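PDB 3D0C: dihydrodipicolinate synthase, which probably catalyses the synthesis of 4-hydroxy-tetrahydrodipicolinate from pyruvate and an aldehyde substrate, an early step of lysine biosynthesis. Local coordinates for residues D289-E292 against L293-L297; N257-N260 against V261-K265; E249-R252 against A253-N256; E197-A200 against P201-Y204. The protein carries 1 engineered substitution. All coordinates share one frame; numbering follows the deposited sequence.

All four contacts are local, each within one unbroken piece of chain, so they follow one another without nesting or crossing and none closes a long loop. Interaction 4 comes first, on barrel helix 196-206. Interaction 3 lies near the end of helix 235-257 and meets it through the Asp250-Lys198 salt bridge. Interaction 2 takes over directly, carrying the chain round a turn into helix 260-270; its Asn259 and Asn260 reach back to Leu251 and Arg252. Interaction 1, on the last helix, 287-303, sends Asp289 back to Lys254, His255 and Asn259. Interactions 1 to 3 thus tie together three C-terminal helices, and interaction 4 links that group to the barrel wall.

Interaction 1: D289-E292 against L293-L297; sequences DRLE and LEELL
Four successive i to i+4 hydrogen bonds run from the backbone N atoms of Leu293, Glu294, Glu295 and Leu296 to the O atoms of Asp289, Arg290, Leu291 and Glu292, the longest being 3.1 Å from Leu296 N to Glu292 O, so 289-297 is regular alpha helix. Glu294 and Glu295 fold back along it in the same way. With CG beside the backbone N (chi1 -59° in Glu294), each lays its CG against the carbonyl one turn earlier, Glu294 CG lying 3.0 Å from Arg290 O. Glu295 CG stands equally close to Leu291 O and also meets one methyl of the leucine, Leu291 CD1, at 4.1 Å. The carboxylate of Glu294 straddles two neighbours: OE2 touches the aliphatic part of Arg290 where the two chains cross at a slant, 3.9 Å from its CG, while OE1 faces Leu291 CD1. The charged ends do not meet, for Arg290 NE and Glu294 OE2 remain 5.8 Å apart. The arginine chain bends at chi3 (-72°) and gives NE to Glu266 on helix 260-270. Asp289, which is buried, likewise finds its partners outside this helix: Lys254, His255 and Asn259. On the inner side Leu293 is buried against helix 260-270 and Leu296 leans on Pro247 and Phe248 of helix 235-257. This last helix is therefore amphipathic: its backbone bonds hold the turns together, Asp289 and Arg290 probably help dock it to the two preceding helices through their charges, and Glu294 and Glu295 meet the carbonyls of the preceding turn through their CG methylenes.

Interaction 2: N257-N260 against V261-K265; sequences NGNN and VVIIK
Asn259 crosses Ile263, one helical turn ahead, at a slant. Its CB rests 3.7 Å from Ile263 CG1, and CG follows over the same methylene at 4.1 Å. There the amide divides: OD1 turns to a methyl of the next neighbour, 3.9 Å from Val262 CG1, while ND2 passes Ile263 CD1 on its way to two acceptors, Asp289 OD2 on helix 287-303 and Leu251 O on helix 235-257. Without the amide, as with an alanine here, Asp289 and Leu251 O would probably each lose a donor, and a gap is likely beside Ile263. The backbone forms a type I beta turn, closed by Asn260 N to Asn257 O at 3.0 Å, that leads straight into helix 260-270 in the C-terminal part of this TIM-barrel protein. Ile263 N bonds to Asn259 O (3.0 Å). A water joins the start of the helix to the turn, donating to Gly258 O at 2.7 Å and accepting from Val262 N at 3.1 Å. Val262 holds CG1 between its backbone N and carbonyl carbon (chi1 56°), which sets that methyl against Asn259 O. Asn260 OD1 accepts from Arg252 NH2, and Tyr119 of the second subunit packs on Asn260 and Val261.

Interaction 3: E249-R252 against A253-N256; sequences EDLR and AKHN
Arg252, whose CB abuts the N of Ala253, holds its guanidinium so that Glu249 OE2 meets the edge in plane, only 4° out of it. This salt bridge, 3.0 Å from Arg252 NH1 to Glu249 OE2, uses the syn lone pair of the carboxylate. NH2 bonds to Asn260 OD1, which sits tilted out of the guanidinium plane, and a bond at each of two nitrogens, NH1 and NH2, should help keep the guanidinium from turning. The other flat group, the His255 ring, has Lys254 CB 3.9 Å above one face and offset toward the rim. Between them the backbone bonding becomes less regular. Ala253 N reaches Glu249 O at 3.1 Å and shares itself weakly with Asp250 O. Lys254 N bonds to Leu251 O at 3.3 Å, but arrives from above the carbonyl plane, 67° out of it. Beyond CG the lysine passes Leu251, its CD 4.2 Å from Leu251 CD2, and a bend at chi3 (67°) lets NZ reach Asp289 on helix 287-303. The arginine side chain comes within about 4 Å of that of Thr56, predicted to bind pyruvate, so this end of helix 235-257 probably borders the substrate pocket of a DapA-family TIM barrel.

Interaction 4: E197-A200 against P201-Y204; sequences EKWA and PFFY
Glu197 meets Pro201 through the backbone: Glu197 O lies 3.2 Å from Pro201 CD, where a proline nitrogen has no hydrogen to give, and the helix kinks. Its carboxylate goes elsewhere, OE2 accepting from Ser223 and Ser213. Next, Lys198 O faces the edge of the Phe202 ring, near its plane and 3.8 Å from CE2, and takes a hydrogen bond from Trp242 NE1 of helix 235-257. The lysine chain is fully extended and carries NZ to Asp250. Trp199 restores regular bonding, with Phe203 N 3.0 Å from Trp199 O and the N-H pointing almost straight at it (166°). Phe203, its CG beside the backbone N (chi1 -89°), brings its ring across the tryptophan at a slant: Phe203 CE1 sits 3.9 Å from Trp199 CB. The same atom lies 4.1 Å from Trp199 CE3, so one ring corner touches both the methylene and the indole. Cutting Phe203 back to an alanine is likely to leave a gap beside Trp199 CB and CE3 and let the indole turn more freely. Ala200 is squeezed against the proline, its CB only 3.3 Å from Pro201 CD. Tyr204 meets the Ala200 carbonyl twice: Tyr204 N bonds to Ala200 O at 2.8 Å, and Tyr204 CD1 brings the ring edge to the same oxygen at 3.2 Å. Ala200 and Tyr204 both pack on Phe211, which fixes this face of the helix to strand 210-213. The helix is the crossover of a beta-alpha-beta unit between strands 190-193 and 210-213, the repeating element of the TIM barrel.

Interaction 1: D289-E292 against L293-L297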
loop_
_atom_site.group_PDB
_atom_site.type_symbol
_atom_site.label_atom_id
_atom_site.label_comp_id
_atom_site.label_asym_id
_atom_site.label_seq_id
_atom_site.Cartn_x
_atom_site.Cartn_y
_atom_site.Cartn_z
ATOM N N ASP A 289 20.796 -7.566 -14.090
ATOM C CA ASP A 289 20.541 -8.168 -12.784
ATOM C C ASP A 289 20.500 -9.683 -12.922
ATOM O O ASP A 289 20.870 -10.416 -12.007
ATOM C CB ASP A 289 19.218 -7.673 -12.200
ATOM C CG ASP A 289 19.301 -6.251 -11.695
ATOM O OD1 ASP A 289 20.429 -5.728 -11.562
ATOM O OD2 ASP A 289 18.237 -5.660 -11.416
ATOM N N ARG A 290 20.041 -10.156 -14.073
ATOM C CA ARG A 290 19.978 -11.592 -14.302
ATOM C C ARG A 290 21.415 -12.141 -14.293
ATOM O O ARG A 290 21.704 -13.158 -13.664
ATOM C CB ARG A 290 19.264 -11.876 -15.637
ATOM C CG ARG A 290 18.962 -13.349 -15.904
ATOM C CD ARG A 290 18.023 -13.555 -17.110
ATOM N NE ARG A 290 16.630 -13.157 -16.877
ATOM C CZ ARG A 290 16.090 -12.016 -17.301
ATOM N NH1 ARG A 290 16.827 -11.143 -17.980
ATOM N NH2 ARG A 290 14.805 -11.754 -17.074
ATOM N N LEU A 291 22.315 -11.444 -14.974
ATOM C CA LEU A 291 23.716 -11.853 -15.028
ATOM C C LEU A 291 24.334 -11.839 -13.628
ATOM O O LEU A 291 25.051 -12.766 -13.239
ATOM C CB LEU A 291 24.489 -10.910 -15.958
ATOM C CG LEU A 291 25.997 -11.129 -16.104
ATOM C CD1 LEU A 291 26.281 -12.573 -16.512
ATOM C CD2 LEU A 291 26.547 -10.146 -17.134
ATOM N N GLU A 292 24.042 -10.792 -12.864
ATOM C CA GLU A 292 24.576 -10.683 -11.510
ATOM C C GLU A 292 24.131 -11.852 -10.647
ATOM O O GLU A 292 24.910 -12.372 -9.845
ATOM C CB GLU A 292 24.147 -9.367 -10.859
ATOM C CG GLU A 292 25.065 -8.202 -11.173
ATOM C CD GLU A 292 24.929 -7.066 -10.170
ATOM O OE1 GLU A 292 25.018 -7.333 -8.949
ATOM O OE2 GLU A 292 24.746 -5.908 -10.607
ATOM N N LEU A 293 22.879 -12.268 -10.812
ATOM C CA LEU A 293 22.358 -13.382 -10.037
ATOM C C LEU A 293 23.044 -14.682 -10.440
ATOM O O LEU A 293 23.433 -15.486 -9.587
ATOM C CB LEU A 293 20.846 -13.507 -10.246
ATOM C CG LEU A 293 20.185 -14.703 -9.560
ATOM C CD1 LEU A 293 20.455 -14.675 -8.059
ATOM C CD2 LEU A 293 18.697 -14.668 -9.835
ATOM N N GLU A 294 23.188 -14.885 -11.746
ATOM C CA GLU A 294 23.829 -16.094 -12.255
ATOM C C GLU A 294 25.253 -16.213 -11.710
ATOM O O GLU A 294 25.692 -17.300 -11.326
ATOM C CB GLU A 294 23.838 -16.086 -13.791
ATOM C CG GLU A 294 22.446 -16.007 -14.421
ATOM C CD GLU A 294 22.480 -15.979 -15.944
ATOM O OE1 GLU A 294 23.536 -15.625 -16.516
ATOM O OE2 GLU A 294 21.446 -16.299 -16.570
ATOM N N GLU A 295 25.966 -15.095 -11.672
ATOM C CA GLU A 295 27.335 -15.081 -11.166
ATOM C C GLU A 295 27.381 -15.402 -9.672
ATOM O O GLU A 295 28.293 -16.090 -9.209
ATOM C CB GLU A 295 27.979 -13.717 -11.407
ATOM C CG GLU A 295 27.979 -13.273 -12.864
ATOM C CD GLU A 295 28.776 -11.998 -13.087
ATOM O OE1 GLU A 295 28.450 -10.968 -12.455
ATOM O OE2 GLU A 295 29.730 -12.025 -13.895
ATOM N N LEU A 296 26.409 -14.890 -8.915
ATOM C CA LEU A 296 26.360 -15.155 -7.483
ATOM C C LEU A 296 26.169 -16.647 -7.251
ATOM O O LEU A 296 26.823 -17.240 -6.392
ATOM C CB LEU A 296 25.212 -14.381 -6.818
ATOM C CG LEU A 296 24.899 -14.757 -5.361
ATOM C CD1 LEU A 296 26.147 -14.624 -4.500
ATOM C CD2 LEU A 296 23.791 -13.854 -4.833
ATOM N N LEU A 297 25.271 -17.261 -8.016
ATOM C CA LEU A 297 25.036 -18.685 -7.855
ATOM C C LEU A 297 26.289 -19.475 -8.241
ATOM O O LEU A 297 26.589 -20.507 -7.634
ATOM C CB LEU A 297 23.838 -19.139 -8.701
ATOM C CG LEU A 297 22.468 -18.551 -8.325
ATOM C CD1 LEU A 297 21.376 -19.366 -9.002
ATOM C CD2 LEU A 297 22.266 -18.577 -6.811
#

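Interaction 2: N257-N260 against V261-K265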
loop_
_atom_site.group_PDB
_atom_site.type_symbol
_atom_site.label_atom_id
_atom_site.label_comp_id
_atom_site.label_asym_id
_atom_site.label_seq_id
_atom_site.Cartn_x
_atom_site.Cartn_y
_atom_site.Cartn_z
ATOM N N ASN A 257 13.463 -2.426 -3.837
ATOM C CA ASN A 257 12.910 -3.739 -3.514
ATOM C C ASN A 257 12.054 -4.363 -4.612
ATOM O O ASN A 257 11.373 -5.369 -4.378
ATOM C CB ASN A 257 12.097 -3.664 -2.217
ATOM C CG ASN A 257 12.903 -3.104 -1.060
ATOM O OD1 ASN A 257 13.958 -3.631 -0.714
ATOM N ND2 ASN A 257 12.409 -2.021 -0.463
ATOM N N GLY A 258 12.084 -3.772 -5.806
ATOM C CA GLY A 258 11.311 -4.321 -6.908
ATOM C C GLY A 258 11.745 -5.740 -7.223
ATOM O O GLY A 258 10.932 -6.582 -7.610
ATOM N N ASN A 259 13.038 -6.001 -7.029
ATOM C CA ASN A 259 13.648 -7.310 -7.286
ATOM C C ASN A 259 13.387 -8.361 -6.217
ATOM O O ASN A 259 13.737 -9.532 -6.398
ATOM C CB ASN A 259 15.169 -7.165 -7.393
ATOM C CG ASN A 259 15.642 -6.884 -8.798
ATOM O OD1 ASN A 259 14.840 -6.691 -9.708
ATOM N ND2 ASN A 259 16.957 -6.856 -8.982
ATOM N N ASN A 260 12.775 -7.954 -5.109
ATOM C CA ASN A 260 12.569 -8.861 -3.987
ATOM C C ASN A 260 12.130 -10.298 -4.270
ATOM O O ASN A 260 12.798 -11.241 -3.842
ATOM C CB ASN A 260 11.625 -8.224 -2.965
ATOM C CG ASN A 260 11.605 -8.980 -1.661
ATOM O OD1 ASN A 260 11.085 -10.083 -1.587
ATOM N ND2 ASN A 260 12.199 -8.397 -0.625
ATOM N N VAL A 261 11.014 -10.474 -4.970
ATOM C CA VAL A 261 10.521 -11.813 -5.278
ATOM C C VAL A 261 11.067 -12.409 -6.585
ATOM O O VAL A 261 11.358 -13.609 -6.649
ATOM C CB VAL A 261 8.973 -11.837 -5.339
ATOM C CG1 VAL A 261 8.467 -13.252 -5.699
ATOM C CG2 VAL A 261 8.405 -11.420 -4.010
ATOM N N VAL A 262 11.191 -11.590 -7.623
ATOM C CA VAL A 262 11.686 -12.089 -8.904
ATOM C C VAL A 262 13.087 -12.681 -8.770
ATOM O O VAL A 262 13.439 -13.623 -9.482
ATOM C CB VAL A 262 11.664 -10.979 -9.993
ATOM C CG1 VAL A 262 12.460 -9.783 -9.540
ATOM C CG2 VAL A 262 12.203 -11.529 -11.315
ATOM N N ILE A 263 13.884 -12.144 -7.848
ATOM C CA ILE A 263 15.227 -12.671 -7.629
ATOM C C ILE A 263 15.132 -14.106 -7.101
ATOM O O ILE A 263 15.879 -14.992 -7.528
ATOM C CB ILE A 263 16.015 -11.805 -6.613
ATOM C CG1 ILE A 263 16.602 -10.578 -7.319
ATOM C CG2 ILE A 263 17.112 -12.635 -5.950
ATOM C CD1 ILE A 263 17.738 -10.900 -8.290
ATOM N N ILE A 264 14.207 -14.328 -6.175
ATOM C CA ILE A 264 14.016 -15.648 -5.592
ATOM C C ILE A 264 13.509 -16.666 -6.617
ATOM O O ILE A 264 14.018 -17.785 -6.679
ATOM C CB ILE A 264 13.023 -15.593 -4.400
ATOM C CG1 ILE A 264 13.646 -14.827 -3.230
ATOM C CG2 ILE A 264 12.654 -16.988 -3.961
ATOM C CD1 ILE A 264 12.712 -14.669 -2.047
ATOM N N LYS A 265 12.515 -16.282 -7.416
ATOM C CA LYS A 265 11.962 -17.193 -8.418
ATOM C C LYS A 265 12.946 -17.519 -9.541
ATOM O O LYS A 265 13.034 -18.666 -9.971
ATOM C CB LYS A 265 10.652 -16.639 -8.994
ATOM C CG LYS A 265 9.489 -16.737 -8.011
ATOM C CD LYS A 265 8.143 -16.367 -8.631
ATOM C CE LYS A 265 7.006 -16.652 -7.650
ATOM N NZ LYS A 265 5.663 -16.284 -8.165
HETATM O O HOH W 1 9.825 -8.930 -6.902
#

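Interaction 3: E249-R252 against A253-N256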
loop_
_atom_site.group_PDB
_atom_site.type_symbol
_atom_site.label_atom_id
_atom_site.label_comp_id
_atom_site.label_asym_id
_atom_site.label_seq_id
_atom_site.Cartn_x
_atom_site.Cartn_y
_atom_site.Cartn_z
ATOM N N GLU A 249 20.590 -10.729 -0.697
ATOM C CA GLU A 249 19.634 -9.773 -0.162
ATOM C C GLU A 249 19.797 -8.422 -0.834
ATOM O O GLU A 249 18.816 -7.718 -1.052
ATOM C CB GLU A 249 19.794 -9.661 1.357
ATOM C CG GLU A 249 19.446 -10.959 2.076
ATOM C CD GLU A 249 17.981 -11.351 1.898
ATOM O OE1 GLU A 249 17.109 -10.697 2.501
ATOM O OE2 GLU A 249 17.700 -12.309 1.148
ATOM N N ASP A 250 21.025 -8.054 -1.183
ATOM C CA ASP A 250 21.220 -6.775 -1.856
ATOM C C ASP A 250 20.581 -6.800 -3.248
ATOM O O ASP A 250 19.991 -5.811 -3.683
ATOM C CB ASP A 250 22.709 -6.420 -1.946
ATOM C CG ASP A 250 23.259 -5.906 -0.626
ATOM O OD1 ASP A 250 22.450 -5.507 0.246
ATOM O OD2 ASP A 250 24.493 -5.886 -0.459
ATOM N N LEU A 251 20.692 -7.922 -3.950
ATOM C CA LEU A 251 20.069 -8.019 -5.270
ATOM C C LEU A 251 18.560 -7.858 -5.127
ATOM O O LEU A 251 17.921 -7.181 -5.932
ATOM C CB LEU A 251 20.358 -9.374 -5.921
ATOM C CG LEU A 251 21.716 -9.537 -6.613
ATOM C CD1 LEU A 251 21.915 -10.991 -7.050
ATOM C CD2 LEU A 251 21.776 -8.602 -7.811
ATOM N N ARG A 252 17.993 -8.474 -4.100
ATOM C CA ARG A 252 16.549 -8.403 -3.884
ATOM C C ARG A 252 16.090 -6.984 -3.593
ATOM O O ARG A 252 14.978 -6.592 -3.959
ATOM C CB ARG A 252 16.136 -9.304 -2.719
ATOM C CG ARG A 252 16.413 -10.780 -2.931
ATOM C CD ARG A 252 16.000 -11.588 -1.713
ATOM N NE ARG A 252 14.557 -11.540 -1.483
ATOM C CZ ARG A 252 13.980 -11.841 -0.325
ATOM N NH1 ARG A 252 14.723 -12.203 0.714
ATOM N NH2 ARG A 252 12.662 -11.789 -0.204
ATOM N N ALA A 253 16.956 -6.213 -2.945
ATOM C CA ALA A 253 16.615 -4.850 -2.571
ATOM C C ALA A 253 16.747 -3.816 -3.693
ATOM O O ALA A 253 16.267 -2.696 -3.550
ATOM C CB ALA A 253 17.449 -4.429 -1.350
ATOM N N LYS A 254 17.373 -4.179 -4.810
ATOM C CA LYS A 254 17.537 -3.228 -5.915
ATOM C C LYS A 254 16.209 -2.707 -6.456
ATOM O O LYS A 254 15.188 -3.393 -6.400
ATOM C CB LYS A 254 18.315 -3.854 -7.076
ATOM C CG LYS A 254 19.742 -4.262 -6.758
ATOM C CD LYS A 254 20.513 -4.570 -8.046
ATOM C CE LYS A 254 20.724 -3.308 -8.885
ATOM N NZ LYS A 254 21.452 -3.555 -10.164
ATOM N N HIS A 255 16.236 -1.491 -6.993
ATOM C CA HIS A 255 15.043 -0.870 -7.553
ATOM C C HIS A 255 13.973 -0.712 -6.482
ATOM O O HIS A 255 12.796 -1.001 -6.703
ATOM C CB HIS A 255 14.512 -1.710 -8.718
ATOM C CG HIS A 255 15.577 -2.140 -9.675
ATOM N ND1 HIS A 255 16.442 -1.250 -10.272
ATOM C CD2 HIS A 255 15.945 -3.370 -10.106
ATOM C CE1 HIS A 255 17.301 -1.911 -11.027
ATOM N NE2 HIS A 255 17.021 -3.199 -10.942
ATOM N N ASN A 256 14.399 -0.247 -5.313
ATOM C CA ASN A 256 13.492 -0.031 -4.196
ATOM C C ASN A 256 12.731 -1.313 -3.857
ATOM O O ASN A 256 11.520 -1.294 -3.629
ATOM C CB ASN A 256 12.528 1.116 -4.541
ATOM C CG ASN A 256 11.605 1.476 -3.391
ATOM O OD1 ASN A 256 12.021 1.516 -2.234
ATOM N ND2 ASN A 256 10.347 1.754 -3.709
#

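Interaction 4: E197-A200 against P201-Y204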
loop_
_atom_site.group_PDB
_atom_site.type_symbol
_atom_site.label_atom_id
_atom_site.label_comp_id
_atom_site.label_asym_id
_atom_site.label_seq_id
_atom_site.Cartn_x
_atom_site.Cartn_y
_atom_site.Cartn_z
ATOM N N GLU A 197 18.161 -11.917 6.754
ATOM C CA GLU A 197 19.574 -12.185 7.005
ATOM C C GLU A 197 20.548 -11.014 7.078
ATOM O O GLU A 197 21.459 -11.011 7.912
ATOM C CB GLU A 197 20.096 -13.208 5.983
ATOM C CG GLU A 197 19.576 -14.638 6.194
ATOM C CD GLU A 197 18.245 -14.920 5.500
ATOM O OE1 GLU A 197 17.509 -13.958 5.193
ATOM O OE2 GLU A 197 17.932 -16.111 5.269
ATOM N N LYS A 198 20.393 -10.034 6.203
ATOM C CA LYS A 198 21.303 -8.891 6.207
ATOM C C LYS A 198 21.231 -8.121 7.533
ATOM O O LYS A 198 22.239 -7.587 8.017
ATOM C CB LYS A 198 20.969 -7.956 5.044
ATOM C CG LYS A 198 21.883 -6.744 4.959
ATOM C CD LYS A 198 21.429 -5.782 3.877
ATOM C CE LYS A 198 22.376 -4.605 3.769
ATOM N NZ LYS A 198 21.921 -3.654 2.723
ATOM N N TRP A 199 20.043 -8.068 8.126
ATOM C CA TRP A 199 19.893 -7.347 9.385
ATOM C C TRP A 199 19.824 -8.206 10.643
ATOM O O TRP A 199 19.994 -7.697 11.749
ATOM C CB TRP A 199 18.670 -6.425 9.320
ATOM C CG TRP A 199 18.894 -5.283 8.399
ATOM C CD1 TRP A 199 18.653 -5.250 7.053
ATOM C CD2 TRP A 199 19.523 -4.041 8.724
ATOM N NE1 TRP A 199 19.103 -4.068 6.519
ATOM C CE2 TRP A 199 19.645 -3.306 7.523
ATOM C CE3 TRP A 199 20.009 -3.480 9.911
ATOM C CZ2 TRP A 199 20.221 -2.035 7.476
ATOM C CZ3 TRP A 199 20.586 -2.213 9.864
ATOM C CH2 TRP A 199 20.689 -1.508 8.653
ATOM N N ALA A 200 19.596 -9.505 10.481
ATOM C CA ALA A 200 19.476 -10.410 11.619
ATOM C C ALA A 200 20.557 -10.298 12.703
ATOM O O ALA A 200 20.238 -10.231 13.893
ATOM C CB ALA A 200 19.381 -11.857 11.122
ATOM N N PRO A 201 21.846 -10.284 12.315
ATOM C CA PRO A 201 22.937 -10.184 13.290
ATOM C C PRO A 201 22.830 -8.965 14.188
ATOM O O PRO A 201 23.020 -9.054 15.399
ATOM C CB PRO A 201 24.186 -10.132 12.413
ATOM C CG PRO A 201 23.789 -10.930 11.225
ATOM C CD PRO A 201 22.391 -10.410 10.953
ATOM N N PHE A 202 22.512 -7.823 13.595
ATOM C CA PHE A 202 22.413 -6.598 14.374
ATOM C C PHE A 202 21.179 -6.590 15.259
ATOM O O PHE A 202 21.241 -6.141 16.407
ATOM C CB PHE A 202 22.430 -5.391 13.436
ATOM C CG PHE A 202 23.629 -5.365 12.544
ATOM C CD1 PHE A 202 24.887 -5.055 13.056
ATOM C CD2 PHE A 202 23.524 -5.757 11.216
ATOM C CE1 PHE A 202 26.022 -5.144 12.261
ATOM C CE2 PHE A 202 24.654 -5.850 10.413
ATOM C CZ PHE A 202 25.907 -5.544 10.939
ATOM N N PHE A 203 20.066 -7.097 14.733
ATOM C CA PHE A 203 18.828 -7.154 15.502
ATOM C C PHE A 203 18.983 -8.101 16.681
ATOM O O PHE A 203 18.446 -7.845 17.764
ATOM C CB PHE A 203 17.672 -7.639 14.631
ATOM C CG PHE A 203 16.953 -6.538 13.903
ATOM C CD1 PHE A 203 17.638 -5.699 13.026
ATOM C CD2 PHE A 203 15.590 -6.346 14.086
ATOM C CE1 PHE A 203 16.969 -4.682 12.343
ATOM C CE2 PHE A 203 14.915 -5.336 13.409
ATOM C CZ PHE A 203 15.604 -4.501 12.533
ATOM N N TYR A 204 19.708 -9.196 16.456
ATOM C CA TYR A 204 19.942 -10.205 17.487
ATOM C C TYR A 204 20.754 -9.640 18.632
ATOM O O TYR A 204 20.448 -9.879 19.802
ATOM C CB TYR A 204 20.670 -11.419 16.907
ATOM C CG TYR A 204 19.758 -12.579 16.617
ATOM C CD1 TYR A 204 18.822 -12.510 15.586
ATOM C CD2 TYR A 204 19.810 -13.742 17.388
ATOM C CE1 TYR A 204 17.955 -13.569 15.325
ATOM C CE2 TYR A 204 18.947 -14.810 17.139
ATOM C CZ TYR A 204 18.022 -14.715 16.104
ATOM O OH TYR A 204 17.162 -15.754 15.838
#